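XC6422 protein (Xanthomonas campestris, PDB 2FUK) is a small, lidless member of the serine alpha/beta-hydrolases and probably cleaves its substrates by hydrolysis. Local coordinates at residues A[34-38]-A[216-220]; A[38-44]-A[71-77]; A[64-68]-A[205-209]; A[116-120]-A[194-198]; A[158-164]-A[185-191]. All coordinates share one frame; numbering follows the deposited sequence.

Overall arrangement
Interactions 2 and 5 are each a parallel strand pair of one mixed sheet, 2 deep in its middle and 5 at its 186-190 edge, where a salt bridge joins the backbone ladder. Interaction 4, also buried, lies at the end of strand 112-118, which neighbours strand 38-43 of interaction 2; it brings aromatic rings and a serine and histidine together. In interaction 3 helices 56-66 and 201-212 meet; L65 packs on interaction 2 and L208 on interaction 5, while charged groups reach the second subunit. Interaction 1, the surface contact, joins loop to C-terminal tail through prolines and touches interaction 3 where Q36 meets L68.

Interaction 1. Residues A[34-38]-A[216-220]; sequences AVQPV and LPATP
The loop that leads into strand 38-43 of the alpha/beta-hydrolase sheet meets the C-terminal tail here, V38 and P37 packing on P217. Before the strand begins, the chain folds through an inverse gamma turn centred on P37, closed by a bond from V38 N to Q36 O of 2.8 Å. Proline suits the centre of such a turn because its ring already fixes phi. The turn sets two apolar groups against the ring of P217. V38 CG2 presses on P217 CG at 3.4 Å, tighter than usual for two carbons; with CG1 anti to the backbone N (chi1 179°), CG2 lies beside that N. The rings of P37 and P217 lie past one another, head to tail, CG to CG 3.8 Å, and P37 CD also reaches A218 CB at 4.2 Å. Between these groups and L216 lies the buried side chain of Q36, bent at chi2 (-81°). Its amide carbon CD comes to 3.8 Å from A218 CB and 4.1 Å from L216 CD2. Farther along, A34 CB approaches the terminal carboxylate, 3.5 Å from P220 OXT. V38 and L216 both also touch I70 and W114, tying this patch to strand 112-118. Prolines and alanines offer compact surfaces that fit by shape, and the buried amide of Q36 is set among them against the backbone of A218.

Interaction 2. Residues A[38-44]-A[71-77]; sequences VTAIVCH and TVVRFNF
T39, A40 and I41 run parallel beside T71, V72 and V73 as adjacent strands of a beta-alpha-beta unit whose connection is helix 56-66. Backbone bonds come first. A40 N gives to T71 O at 2.9 Å, V73 N to A40 O at 2.7 Å and V42 N to V73 O at 2.9 Å; the bond from T71 N to V38 O is weak. Beyond V42 the strands part, and F75 N is buried with no partner in the model. Apolar packing alternates between the faces. Beta-branched I41 and V73 extend together from the same face of the sheet, and I41 CG2 meets the edge of the F75 ring at CE2, 3.6 Å away. A40 and V72 turn to the other face, against helix 56-66, where small or branched groups fit under L65 and R66. Sulfur and rings close the far end: C43 SG lies obliquely beside both F75 and F77. H44 holds its ring between backbone N and carbonyl carbon (chi1 73°), which carries ND1 across to F75 O. That bond is 3.3 Å long and uses an in-plane lone pair of the carbonyl. F77 completes an edge-to-face pair, its CD2 over one face of H44 and 3.3 Å from NE2.

Interaction 3. Residues A[64-68]-A[205-209]; sequences ALREL and RGALQ
A64 faces R205 and L208 where helix 56-66 packs beside helix 201-212, two of the helices that cover the alpha/beta-hydrolase sheet. The small methyl of A64 allows close approach: its CB lies 3.9 Å from R205 CG and 3.9 Å from L208 CD1. L208 in turn reaches A61 and, on the sheet, I161, so the leucine fills the angle between the helices and the strands. On the side facing the second subunit the long side chains cross. E67, extended beyond CG, meets R205 at about a right angle, the carboxylate and guanidinium planes 48° apart. E67 OE1 rests against the aliphatic part, 3.5 Å from R205 CD, and well out of the guanidinium plane, 4.1 Å from NE; within one subunit this is an attraction between charges and not a salt bridge. The stronger partner of each is in the second subunit: E67 OE1 and R205 NH2 form reciprocal salt bridges with R205 and E67 of that chain. R205 also comes close to R205 of the second subunit, a nearness that the paired carboxylates would be expected to offset. Q209 is likewise extended and lies across E67, its amide end beside that carboxylate and the backbone carbonyl of A64. L68 crosses the stem of Q209 obliquely, and its CD1 lies 4.0 Å from Q209 CG.

Interaction 4. Residues A[116-120]-A[194-198]; sequences AGFSF and SHFFH
F118 presses the rim of its ring into the turn that carries H195, F196 and F197, and most of the contact is aromatic. Its CG is anti to the backbone N (chi1 169°), which sends the ring from the end of strand 112-118 toward that turn. CZ lies over one face of H195, 3.8 Å from NE2, with the two ring planes oblique at 34°. Toward F196, F118 CE2 comes to 3.7 Å from F196 CD1, the two side chains crossing at about a right angle, while F118 CE1 meets the edge of F197 at CE1, 4.1 Å off. The ring edge also faces a polar atom: H195 O is near the plane of F118, 3.1 Å from CZ, and this buried oxygen has no partner in the model. The slightly positive rim of a phenyl ring is a tolerable neighbour for it. The strand ends at F118, and S119 follows in a sharp turn before helix 120-132, with positive phi (55°), as in the nucleophile elbow of alpha/beta-hydrolases; S119, H195 and D166 are placed as in a Ser-His-Asp catalytic triad, and S119 is probably the nucleophile. The polar contacts centre on S119 OG, which is at the edge of the imidazole, near its plane, 3.3 Å from H195 NE2. A water sits 3.1 Å from S119 OG and 3.0 Å from H195 NE2, linking the two. The other ring nitrogen, ND1, bonds D166 OD2.

Interaction 5. Residues A[158-164]-A[185-191]; sequences WLVIQGD and PTLVRMP
D164 OD1 is gripped side-on by R189, at 2.8 Å from NE and 3.2 Å from NH2, at the end of two parallel strands of a beta-alpha-beta unit whose helix is 171-178. OD1 accepts the NE bond on its syn lone pair, although the carboxylate and guanidinium planes are 67° apart. R189, on the edge strand, bends at chi3 (54°) to bring its guanidinium back to D164 beyond the neighbouring strand, and Y175 of the helix bonds D164 OD2, further fixing the acid. A ladder of backbone bonds runs between the strands from T186 N to W158 O through V160, V188, Q162 and M190 to D164 N, which meets M190 O at 2.8 Å. Apolar residues cover both faces: V160 CG1 touches L187 CD1 at 3.7 Å on one, and on the other I161 CG2 meets the flexible M190 at SD, 3.8 Å away. At the other end P185 lies over one face of W158, its CG 3.8 Å from the centroid of the six-membered ring in a CH-pi contact.

Interaction 1. Residues A[34-38]-A[216-220]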
# COMPACT_ATOMS: atom_id res chain seq x y z
N ALA A 34 -11.92 6.29 4.17
CA ALA A 34 -13.28 6.13 4.67
C ALA A 34 -13.41 4.81 5.42
O ALA A 34 -13.15 3.73 4.86
CB ALA A 34 -14.27 6.18 3.52
N VAL A 35 -13.80 4.88 6.69
CA VAL A 35 -13.95 3.69 7.52
C VAL A 35 -15.16 2.88 7.08
O VAL A 35 -16.20 3.43 6.69
CB VAL A 35 -14.12 4.08 9.00
CG1 VAL A 35 -15.44 4.80 9.19
CG2 VAL A 35 -14.02 2.83 9.87
N GLN A 36 -15.03 1.56 7.14
CA GLN A 36 -16.11 0.66 6.76
C GLN A 36 -16.62 -0.05 8.00
O GLN A 36 -15.85 -0.37 8.91
CB GLN A 36 -15.59 -0.39 5.78
CG GLN A 36 -15.01 0.18 4.50
CD GLN A 36 -16.07 0.55 3.49
OE1 GLN A 36 -15.83 1.33 2.57
NE2 GLN A 36 -17.26 -0.02 3.66
N PRO A 37 -17.94 -0.31 8.05
CA PRO A 37 -18.57 -0.99 9.19
C PRO A 37 -18.35 -2.48 9.00
O PRO A 37 -19.30 -3.27 9.02
CB PRO A 37 -20.03 -0.58 9.04
CG PRO A 37 -20.21 -0.54 7.56
CD PRO A 37 -18.94 0.12 7.06
N VAL A 38 -17.09 -2.85 8.80
CA VAL A 38 -16.71 -4.24 8.56
C VAL A 38 -15.45 -4.63 9.30
O VAL A 38 -14.53 -3.82 9.44
CB VAL A 38 -16.42 -4.46 7.04
CG1 VAL A 38 -16.00 -5.90 6.79
CG2 VAL A 38 -17.65 -4.10 6.21
N LEU A 216 -17.97 -3.30 -0.82
CA LEU A 216 -17.79 -2.45 0.34
C LEU A 216 -19.15 -1.84 0.67
O LEU A 216 -19.78 -1.21 -0.18
CB LEU A 216 -16.77 -1.35 0.04
CG LEU A 216 -15.35 -1.87 -0.19
CD1 LEU A 216 -14.43 -0.72 -0.60
CD2 LEU A 216 -14.85 -2.55 1.07
N PRO A 217 -19.62 -2.02 1.92
CA PRO A 217 -20.92 -1.45 2.28
C PRO A 217 -20.98 0.08 2.26
O PRO A 217 -22.04 0.65 2.01
CB PRO A 217 -21.19 -2.05 3.67
CG PRO A 217 -19.82 -2.33 4.20
CD PRO A 217 -19.07 -2.84 3.01
N ALA A 218 -19.85 0.73 2.51
CA ALA A 218 -19.79 2.20 2.49
C ALA A 218 -18.98 2.72 1.31
O ALA A 218 -18.06 2.06 0.83
CB ALA A 218 -19.19 2.71 3.80
N THR A 219 -19.32 3.91 0.84
CA THR A 219 -18.66 4.52 -0.30
C THR A 219 -17.30 5.10 0.07
O THR A 219 -17.21 6.02 0.89
CB THR A 219 -19.53 5.64 -0.89
OG1 THR A 219 -20.82 5.12 -1.22
CG2 THR A 219 -18.87 6.23 -2.13
N PRO A 220 -16.22 4.59 -0.55
CA PRO A 220 -14.89 5.12 -0.23
C PRO A 220 -14.77 6.61 -0.52
O PRO A 220 -15.45 7.09 -1.47
CB PRO A 220 -13.96 4.28 -1.10
CG PRO A 220 -14.82 3.90 -2.26
CD PRO A 220 -16.13 3.57 -1.60
OXT PRO A 220 -13.99 7.28 0.19

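Interaction 2. Residues A[38-44]-A[71-77]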
# COMPACT_ATOMS: atom_id res chain seq x y z
N VAL A 38 -17.09 -2.85 8.80
CA VAL A 38 -16.71 -4.24 8.56
C VAL A 38 -15.45 -4.63 9.30
O VAL A 38 -14.53 -3.82 9.44
CB VAL A 38 -16.42 -4.46 7.04
CG1 VAL A 38 -16.00 -5.90 6.79
CG2 VAL A 38 -17.65 -4.10 6.21
N THR A 39 -15.42 -5.86 9.79
CA THR A 39 -14.25 -6.41 10.47
C THR A 39 -14.00 -7.71 9.73
O THR A 39 -14.94 -8.49 9.50
CB THR A 39 -14.49 -6.72 11.96
OG1 THR A 39 -14.68 -5.50 12.69
CG2 THR A 39 -13.28 -7.43 12.56
N ALA A 40 -12.76 -7.94 9.32
CA ALA A 40 -12.40 -9.15 8.60
C ALA A 40 -11.41 -9.97 9.39
O ALA A 40 -10.58 -9.43 10.12
CB ALA A 40 -11.80 -8.78 7.24
N ILE A 41 -11.52 -11.29 9.28
CA ILE A 41 -10.60 -12.20 9.95
C ILE A 41 -9.83 -12.91 8.84
O ILE A 41 -10.44 -13.39 7.88
CB ILE A 41 -11.34 -13.27 10.79
CG1 ILE A 41 -12.16 -12.58 11.88
CG2 ILE A 41 -10.33 -14.21 11.45
CD1 ILE A 41 -13.07 -13.53 12.64
N VAL A 42 -8.51 -12.95 8.96
CA VAL A 42 -7.66 -13.59 7.96
C VAL A 42 -6.98 -14.82 8.56
O VAL A 42 -6.27 -14.71 9.56
CB VAL A 42 -6.57 -12.60 7.46
CG1 VAL A 42 -5.71 -13.27 6.39
CG2 VAL A 42 -7.22 -11.34 6.90
N CYS A 43 -7.20 -15.98 7.94
CA CYS A 43 -6.64 -17.25 8.42
C CYS A 43 -5.34 -17.62 7.70
O CYS A 43 -5.22 -17.44 6.49
CB CYS A 43 -7.67 -18.37 8.24
SG CYS A 43 -9.25 -18.10 9.11
N HIS A 44 -4.39 -18.16 8.46
CA HIS A 44 -3.08 -18.52 7.93
C HIS A 44 -2.95 -19.94 7.36
O HIS A 44 -3.81 -20.79 7.57
CB HIS A 44 -2.01 -18.27 9.01
CG HIS A 44 -2.02 -19.27 10.13
ND1 HIS A 44 -2.37 -18.94 11.43
CD2 HIS A 44 -1.70 -20.58 10.16
CE1 HIS A 44 -2.26 -20.01 12.20
NE2 HIS A 44 -1.85 -21.02 11.45
N THR A 71 -11.29 -3.06 9.41
CA THR A 71 -10.50 -3.46 10.58
C THR A 71 -10.21 -4.95 10.37
O THR A 71 -11.11 -5.73 10.05
CB THR A 71 -11.30 -3.28 11.89
OG1 THR A 71 -11.62 -1.90 12.06
CG2 THR A 71 -10.48 -3.76 13.09
N VAL A 72 -8.96 -5.35 10.57
CA VAL A 72 -8.60 -6.74 10.33
C VAL A 72 -8.09 -7.48 11.55
O VAL A 72 -7.31 -6.95 12.34
CB VAL A 72 -7.56 -6.85 9.20
CG1 VAL A 72 -8.12 -6.23 7.93
CG2 VAL A 72 -6.28 -6.16 9.58
N VAL A 73 -8.54 -8.72 11.69
CA VAL A 73 -8.12 -9.56 12.80
C VAL A 73 -7.35 -10.76 12.27
O VAL A 73 -7.82 -11.45 11.37
CB VAL A 73 -9.34 -10.08 13.60
CG1 VAL A 73 -8.88 -11.03 14.71
CG2 VAL A 73 -10.10 -8.91 14.20
N ARG A 74 -6.16 -10.98 12.82
CA ARG A 74 -5.34 -12.12 12.45
C ARG A 74 -5.21 -12.95 13.72
O ARG A 74 -5.39 -12.43 14.83
CB ARG A 74 -3.95 -11.67 12.00
CG ARG A 74 -3.94 -10.97 10.65
CD ARG A 74 -2.55 -10.46 10.31
NE ARG A 74 -2.18 -9.32 11.14
CZ ARG A 74 -1.12 -9.28 11.96
NH1 ARG A 74 -0.88 -8.19 12.66
NH2 ARG A 74 -0.31 -10.33 12.07
N PHE A 75 -4.93 -14.24 13.58
CA PHE A 75 -4.78 -15.09 14.75
C PHE A 75 -4.07 -16.38 14.41
O PHE A 75 -4.03 -16.81 13.25
CB PHE A 75 -6.16 -15.38 15.38
CG PHE A 75 -6.97 -16.41 14.64
CD1 PHE A 75 -6.97 -17.74 15.04
CD2 PHE A 75 -7.76 -16.04 13.55
CE1 PHE A 75 -7.75 -18.69 14.38
CE2 PHE A 75 -8.53 -16.98 12.87
CZ PHE A 75 -8.53 -18.31 13.29
N ASN A 76 -3.47 -16.99 15.43
CA ASN A 76 -2.77 -18.25 15.24
C ASN A 76 -3.69 -19.41 15.58
O ASN A 76 -4.34 -19.42 16.62
CB ASN A 76 -1.53 -18.31 16.14
CG ASN A 76 -0.38 -17.50 15.59
OD1 ASN A 76 -0.27 -17.32 14.39
ND2 ASN A 76 0.50 -17.04 16.48
N PHE A 77 -3.77 -20.38 14.67
CA PHE A 77 -4.57 -21.58 14.91
C PHE A 77 -3.89 -22.34 16.04
O PHE A 77 -2.72 -22.09 16.35
CB PHE A 77 -4.61 -22.47 13.66
CG PHE A 77 -5.56 -22.00 12.59
CD1 PHE A 77 -6.91 -21.83 12.87
CD2 PHE A 77 -5.11 -21.77 11.29
CE1 PHE A 77 -7.81 -21.44 11.86
CE2 PHE A 77 -5.99 -21.38 10.29
CZ PHE A 77 -7.34 -21.21 10.57

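Interaction 3. Residues A[64-68]-A[205-209]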
# COMPACT_ATOMS: atom_id res chain seq x y z
N ALA A 64 -4.22 -5.08 2.54
CA ALA A 64 -5.09 -4.78 1.41
C ALA A 64 -6.48 -4.37 1.88
O ALA A 64 -7.09 -3.46 1.33
CB ALA A 64 -5.18 -6.00 0.50
N LEU A 65 -6.98 -5.05 2.90
CA LEU A 65 -8.30 -4.76 3.44
C LEU A 65 -8.29 -3.51 4.32
O LEU A 65 -9.23 -2.72 4.28
CB LEU A 65 -8.82 -5.95 4.24
CG LEU A 65 -9.02 -7.23 3.42
CD1 LEU A 65 -9.42 -8.37 4.35
CD2 LEU A 65 -10.09 -7.00 2.37
N ARG A 66 -7.22 -3.33 5.09
CA ARG A 66 -7.11 -2.15 5.95
C ARG A 66 -7.11 -0.88 5.11
O ARG A 66 -7.68 0.14 5.51
CB ARG A 66 -5.80 -2.21 6.75
CG ARG A 66 -5.72 -3.36 7.73
CD ARG A 66 -4.31 -3.51 8.30
NE ARG A 66 -3.93 -2.39 9.15
CZ ARG A 66 -2.71 -2.23 9.67
NH1 ARG A 66 -2.45 -1.18 10.45
NH2 ARG A 66 -1.75 -3.11 9.41
N GLU A 67 -6.47 -0.94 3.95
CA GLU A 67 -6.39 0.21 3.06
C GLU A 67 -7.75 0.57 2.48
O GLU A 67 -7.93 1.65 1.91
CB GLU A 67 -5.38 -0.06 1.93
CG GLU A 67 -3.95 -0.23 2.43
CD GLU A 67 -2.95 -0.47 1.32
OE1 GLU A 67 -3.37 -0.77 0.18
OE2 GLU A 67 -1.73 -0.39 1.59
N LEU A 68 -8.71 -0.33 2.64
CA LEU A 68 -10.07 -0.09 2.16
C LEU A 68 -10.96 0.38 3.32
O LEU A 68 -12.17 0.53 3.15
CB LEU A 68 -10.65 -1.35 1.53
CG LEU A 68 -9.94 -1.86 0.28
CD1 LEU A 68 -10.67 -3.07 -0.24
CD2 LEU A 68 -9.91 -0.77 -0.77
N ARG A 205 -2.26 -7.60 -3.73
CA ARG A 205 -2.99 -6.50 -3.10
C ARG A 205 -3.99 -5.91 -4.08
O ARG A 205 -5.15 -5.70 -3.74
CB ARG A 205 -2.01 -5.41 -2.65
CG ARG A 205 -2.65 -4.26 -1.87
CD ARG A 205 -1.70 -3.08 -1.78
NE ARG A 205 -1.51 -2.46 -3.08
CZ ARG A 205 -0.57 -1.56 -3.36
NH1 ARG A 205 -0.49 -1.06 -4.59
NH2 ARG A 205 0.31 -1.19 -2.44
N GLY A 206 -3.54 -5.65 -5.30
CA GLY A 206 -4.42 -5.08 -6.31
C GLY A 206 -5.59 -5.97 -6.67
O GLY A 206 -6.72 -5.50 -6.82
N ALA A 207 -5.32 -7.27 -6.80
CA ALA A 207 -6.36 -8.22 -7.16
C ALA A 207 -7.43 -8.28 -6.07
O ALA A 207 -8.62 -8.36 -6.37
CB ALA A 207 -5.76 -9.60 -7.38
N LEU A 208 -7.00 -8.25 -4.82
CA LEU A 208 -7.92 -8.32 -3.69
C LEU A 208 -8.79 -7.07 -3.62
O LEU A 208 -10.01 -7.14 -3.49
CB LEU A 208 -7.15 -8.46 -2.38
CG LEU A 208 -6.48 -9.79 -2.04
CD1 LEU A 208 -5.51 -9.60 -0.88
CD2 LEU A 208 -7.54 -10.83 -1.69
N GLN A 209 -8.14 -5.91 -3.73
CA GLN A 209 -8.85 -4.65 -3.65
C GLN A 209 -9.84 -4.47 -4.79
O GLN A 209 -10.98 -4.07 -4.58
CB GLN A 209 -7.85 -3.49 -3.56
CG GLN A 209 -7.18 -3.44 -2.20
CD GLN A 209 -6.13 -2.36 -2.04
OE1 GLN A 209 -5.72 -2.06 -0.92
NE2 GLN A 209 -5.69 -1.77 -3.15

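Interaction 4. Residues A[116-120]-A[194-198]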
# COMPACT_ATOMS: atom_id res chain seq x y z
N ALA A 116 -11.37 -14.36 5.26
CA ALA A 116 -10.39 -14.59 4.21
C ALA A 116 -9.38 -15.59 4.73
O ALA A 116 -9.22 -15.76 5.94
CB ALA A 116 -9.68 -13.28 3.84
N GLY A 117 -8.71 -16.27 3.81
CA GLY A 117 -7.72 -17.24 4.24
C GLY A 117 -6.80 -17.59 3.10
O GLY A 117 -7.17 -17.47 1.94
N PHE A 118 -5.60 -18.02 3.45
CA PHE A 118 -4.60 -18.43 2.48
C PHE A 118 -4.30 -19.92 2.64
O PHE A 118 -3.94 -20.37 3.73
CB PHE A 118 -3.33 -17.59 2.68
CG PHE A 118 -2.14 -18.09 1.90
CD1 PHE A 118 -2.26 -18.48 0.57
CD2 PHE A 118 -0.88 -18.13 2.51
CE1 PHE A 118 -1.15 -18.92 -0.14
CE2 PHE A 118 0.24 -18.57 1.79
CZ PHE A 118 0.11 -18.97 0.47
N SER A 119 -4.47 -20.66 1.54
CA SER A 119 -4.22 -22.10 1.47
C SER A 119 -4.99 -22.86 2.55
O SER A 119 -6.22 -22.92 2.49
CB SER A 119 -2.71 -22.36 1.57
OG SER A 119 -2.33 -23.55 0.90
N PHE A 120 -4.30 -23.44 3.53
CA PHE A 120 -5.00 -24.15 4.60
C PHE A 120 -6.03 -23.22 5.22
O PHE A 120 -7.12 -23.64 5.60
CB PHE A 120 -4.01 -24.63 5.67
CG PHE A 120 -4.66 -25.18 6.91
CD1 PHE A 120 -4.73 -24.42 8.07
CD2 PHE A 120 -5.20 -26.47 6.92
CE1 PHE A 120 -5.33 -24.92 9.23
CE2 PHE A 120 -5.80 -26.98 8.08
CZ PHE A 120 -5.87 -26.20 9.23
N SER A 194 3.81 -17.81 -7.97
CA SER A 194 4.02 -18.97 -7.11
C SER A 194 3.04 -19.05 -5.95
O SER A 194 2.24 -18.14 -5.71
CB SER A 194 5.46 -18.97 -6.57
OG SER A 194 5.70 -17.86 -5.73
N HIS A 195 3.12 -20.15 -5.21
CA HIS A 195 2.22 -20.39 -4.08
C HIS A 195 2.22 -19.27 -3.04
O HIS A 195 1.17 -18.93 -2.49
CB HIS A 195 2.56 -21.71 -3.40
CG HIS A 195 1.60 -22.09 -2.32
ND1 HIS A 195 0.27 -22.34 -2.57
CD2 HIS A 195 1.77 -22.25 -0.99
CE1 HIS A 195 -0.35 -22.62 -1.44
NE2 HIS A 195 0.54 -22.58 -0.46
N PHE A 196 3.39 -18.71 -2.76
CA PHE A 196 3.50 -17.64 -1.77
C PHE A 196 3.59 -16.26 -2.42
O PHE A 196 3.98 -15.29 -1.78
CB PHE A 196 4.71 -17.89 -0.86
CG PHE A 196 4.62 -19.16 -0.07
CD1 PHE A 196 3.80 -19.25 1.05
CD2 PHE A 196 5.32 -20.30 -0.48
CE1 PHE A 196 3.68 -20.44 1.76
CE2 PHE A 196 5.21 -21.50 0.23
CZ PHE A 196 4.39 -21.57 1.34
N PHE A 197 3.21 -16.19 -3.69
CA PHE A 197 3.21 -14.91 -4.41
C PHE A 197 4.52 -14.15 -4.30
O PHE A 197 4.52 -12.94 -4.04
CB PHE A 197 2.06 -14.04 -3.90
CG PHE A 197 0.70 -14.69 -4.03
CD1 PHE A 197 0.30 -15.67 -3.13
CD2 PHE A 197 -0.14 -14.35 -5.09
CE1 PHE A 197 -0.92 -16.33 -3.30
CE2 PHE A 197 -1.36 -15.00 -5.26
CZ PHE A 197 -1.75 -15.99 -4.37
N HIS A 198 5.62 -14.86 -4.49
CA HIS A 198 6.96 -14.28 -4.43
C HIS A 198 7.07 -13.14 -5.43
O HIS A 198 6.83 -13.32 -6.63
CB HIS A 198 8.00 -15.36 -4.75
CG HIS A 198 9.41 -14.86 -4.80
ND1 HIS A 198 10.19 -14.71 -3.67
CD2 HIS A 198 10.18 -14.49 -5.85
CE1 HIS A 198 11.39 -14.27 -4.03
NE2 HIS A 198 11.41 -14.13 -5.34
O HOH W 1 0.40 -23.83 2.27

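Interaction 5. Residues A[158-164]-A[185-191]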
# COMPACT_ATOMS: atom_id res chain seq x y z
N TRP A 158 -18.10 -14.04 -3.03
CA TRP A 158 -16.92 -14.87 -2.79
C TRP A 158 -15.87 -14.62 -3.87
O TRP A 158 -16.16 -14.66 -5.07
CB TRP A 158 -17.37 -16.34 -2.77
CG TRP A 158 -16.29 -17.36 -2.60
CD1 TRP A 158 -15.07 -17.20 -2.01
CD2 TRP A 158 -16.36 -18.74 -2.99
NE1 TRP A 158 -14.37 -18.39 -2.02
CE2 TRP A 158 -15.14 -19.35 -2.61
CE3 TRP A 158 -17.35 -19.52 -3.61
CZ2 TRP A 158 -14.88 -20.70 -2.85
CZ3 TRP A 158 -17.08 -20.87 -3.85
CH2 TRP A 158 -15.86 -21.44 -3.47
N LEU A 159 -14.64 -14.36 -3.43
CA LEU A 159 -13.53 -14.09 -4.32
C LEU A 159 -12.42 -15.12 -4.16
O LEU A 159 -12.01 -15.42 -3.04
CB LEU A 159 -12.97 -12.70 -4.05
CG LEU A 159 -11.66 -12.29 -4.74
CD1 LEU A 159 -11.87 -12.18 -6.24
CD2 LEU A 159 -11.18 -10.96 -4.17
N VAL A 160 -11.94 -15.65 -5.29
CA VAL A 160 -10.86 -16.62 -5.29
C VAL A 160 -9.69 -16.06 -6.09
O VAL A 160 -9.87 -15.56 -7.21
CB VAL A 160 -11.29 -17.96 -5.93
CG1 VAL A 160 -10.07 -18.88 -6.08
CG2 VAL A 160 -12.34 -18.64 -5.08
N ILE A 161 -8.49 -16.11 -5.51
CA ILE A 161 -7.28 -15.64 -6.17
C ILE A 161 -6.31 -16.82 -6.22
O ILE A 161 -6.01 -17.43 -5.20
CB ILE A 161 -6.65 -14.47 -5.40
CG1 ILE A 161 -7.64 -13.30 -5.39
CG2 ILE A 161 -5.33 -14.07 -6.04
CD1 ILE A 161 -7.24 -12.16 -4.50
N GLN A 162 -5.83 -17.13 -7.42
CA GLN A 162 -4.93 -18.25 -7.59
C GLN A 162 -3.70 -17.96 -8.44
O GLN A 162 -3.81 -17.42 -9.53
CB GLN A 162 -5.70 -19.42 -8.22
CG GLN A 162 -4.85 -20.63 -8.56
CD GLN A 162 -4.31 -21.31 -7.31
OE1 GLN A 162 -3.13 -21.66 -7.23
NE2 GLN A 162 -5.18 -21.50 -6.34
N GLY A 163 -2.53 -18.33 -7.93
CA GLY A 163 -1.32 -18.14 -8.71
C GLY A 163 -1.28 -19.25 -9.74
O GLY A 163 -1.45 -20.41 -9.41
N ASP A 164 -1.06 -18.89 -11.01
CA ASP A 164 -1.04 -19.90 -12.06
C ASP A 164 0.24 -20.70 -12.21
O ASP A 164 0.35 -21.54 -13.10
CB ASP A 164 -1.43 -19.27 -13.39
CG ASP A 164 -2.83 -19.63 -13.81
OD1 ASP A 164 -3.51 -18.79 -14.42
OD2 ASP A 164 -3.25 -20.79 -13.55
N PRO A 185 -17.58 -18.28 -7.98
CA PRO A 185 -17.00 -17.08 -7.38
C PRO A 185 -16.14 -16.31 -8.36
O PRO A 185 -15.68 -16.85 -9.37
CB PRO A 185 -16.18 -17.64 -6.23
CG PRO A 185 -15.70 -18.95 -6.78
CD PRO A 185 -16.96 -19.50 -7.42
N THR A 186 -15.93 -15.03 -8.06
CA THR A 186 -15.08 -14.18 -8.87
C THR A 186 -13.72 -14.86 -8.78
O THR A 186 -13.30 -15.28 -7.70
CB THR A 186 -15.01 -12.75 -8.28
OG1 THR A 186 -16.33 -12.19 -8.23
CG2 THR A 186 -14.12 -11.87 -9.12
N LEU A 187 -13.04 -15.00 -9.91
CA LEU A 187 -11.74 -15.66 -9.94
C LEU A 187 -10.67 -14.79 -10.59
O LEU A 187 -10.87 -14.24 -11.67
CB LEU A 187 -11.84 -16.98 -10.71
CG LEU A 187 -10.52 -17.70 -10.99
CD1 LEU A 187 -9.86 -18.09 -9.67
CD2 LEU A 187 -10.77 -18.93 -11.85
N VAL A 188 -9.53 -14.66 -9.93
CA VAL A 188 -8.43 -13.91 -10.49
C VAL A 188 -7.26 -14.87 -10.60
O VAL A 188 -6.77 -15.39 -9.60
CB VAL A 188 -8.01 -12.71 -9.60
CG1 VAL A 188 -6.71 -12.10 -10.13
CG2 VAL A 188 -9.10 -11.67 -9.59
N ARG A 189 -6.86 -15.14 -11.84
CA ARG A 189 -5.73 -16.02 -12.10
C ARG A 189 -4.53 -15.12 -12.33
O ARG A 189 -4.54 -14.27 -13.22
CB ARG A 189 -6.01 -16.88 -13.34
CG ARG A 189 -7.10 -17.91 -13.11
CD ARG A 189 -7.41 -18.71 -14.37
NE ARG A 189 -6.22 -19.33 -14.94
CZ ARG A 189 -6.25 -20.26 -15.89
NH1 ARG A 189 -7.41 -20.68 -16.38
NH2 ARG A 189 -5.12 -20.76 -16.35
N MET A 190 -3.51 -15.29 -11.50
CA MET A 190 -2.31 -14.47 -11.60
C MET A 190 -1.23 -15.24 -12.33
O MET A 190 -0.74 -16.26 -11.86
CB MET A 190 -1.86 -14.05 -10.19
CG MET A 190 -2.89 -13.17 -9.47
SD MET A 190 -2.36 -12.61 -7.82
CE MET A 190 -0.74 -11.96 -8.30
N PRO A 191 -0.85 -14.77 -13.53
CA PRO A 191 0.18 -15.47 -14.30
C PRO A 191 1.55 -15.49 -13.64
O PRO A 191 1.93 -14.56 -12.93
CB PRO A 191 0.17 -14.71 -15.63
CG PRO A 191 -0.19 -13.34 -15.23
CD PRO A 191 -1.31 -13.56 -14.23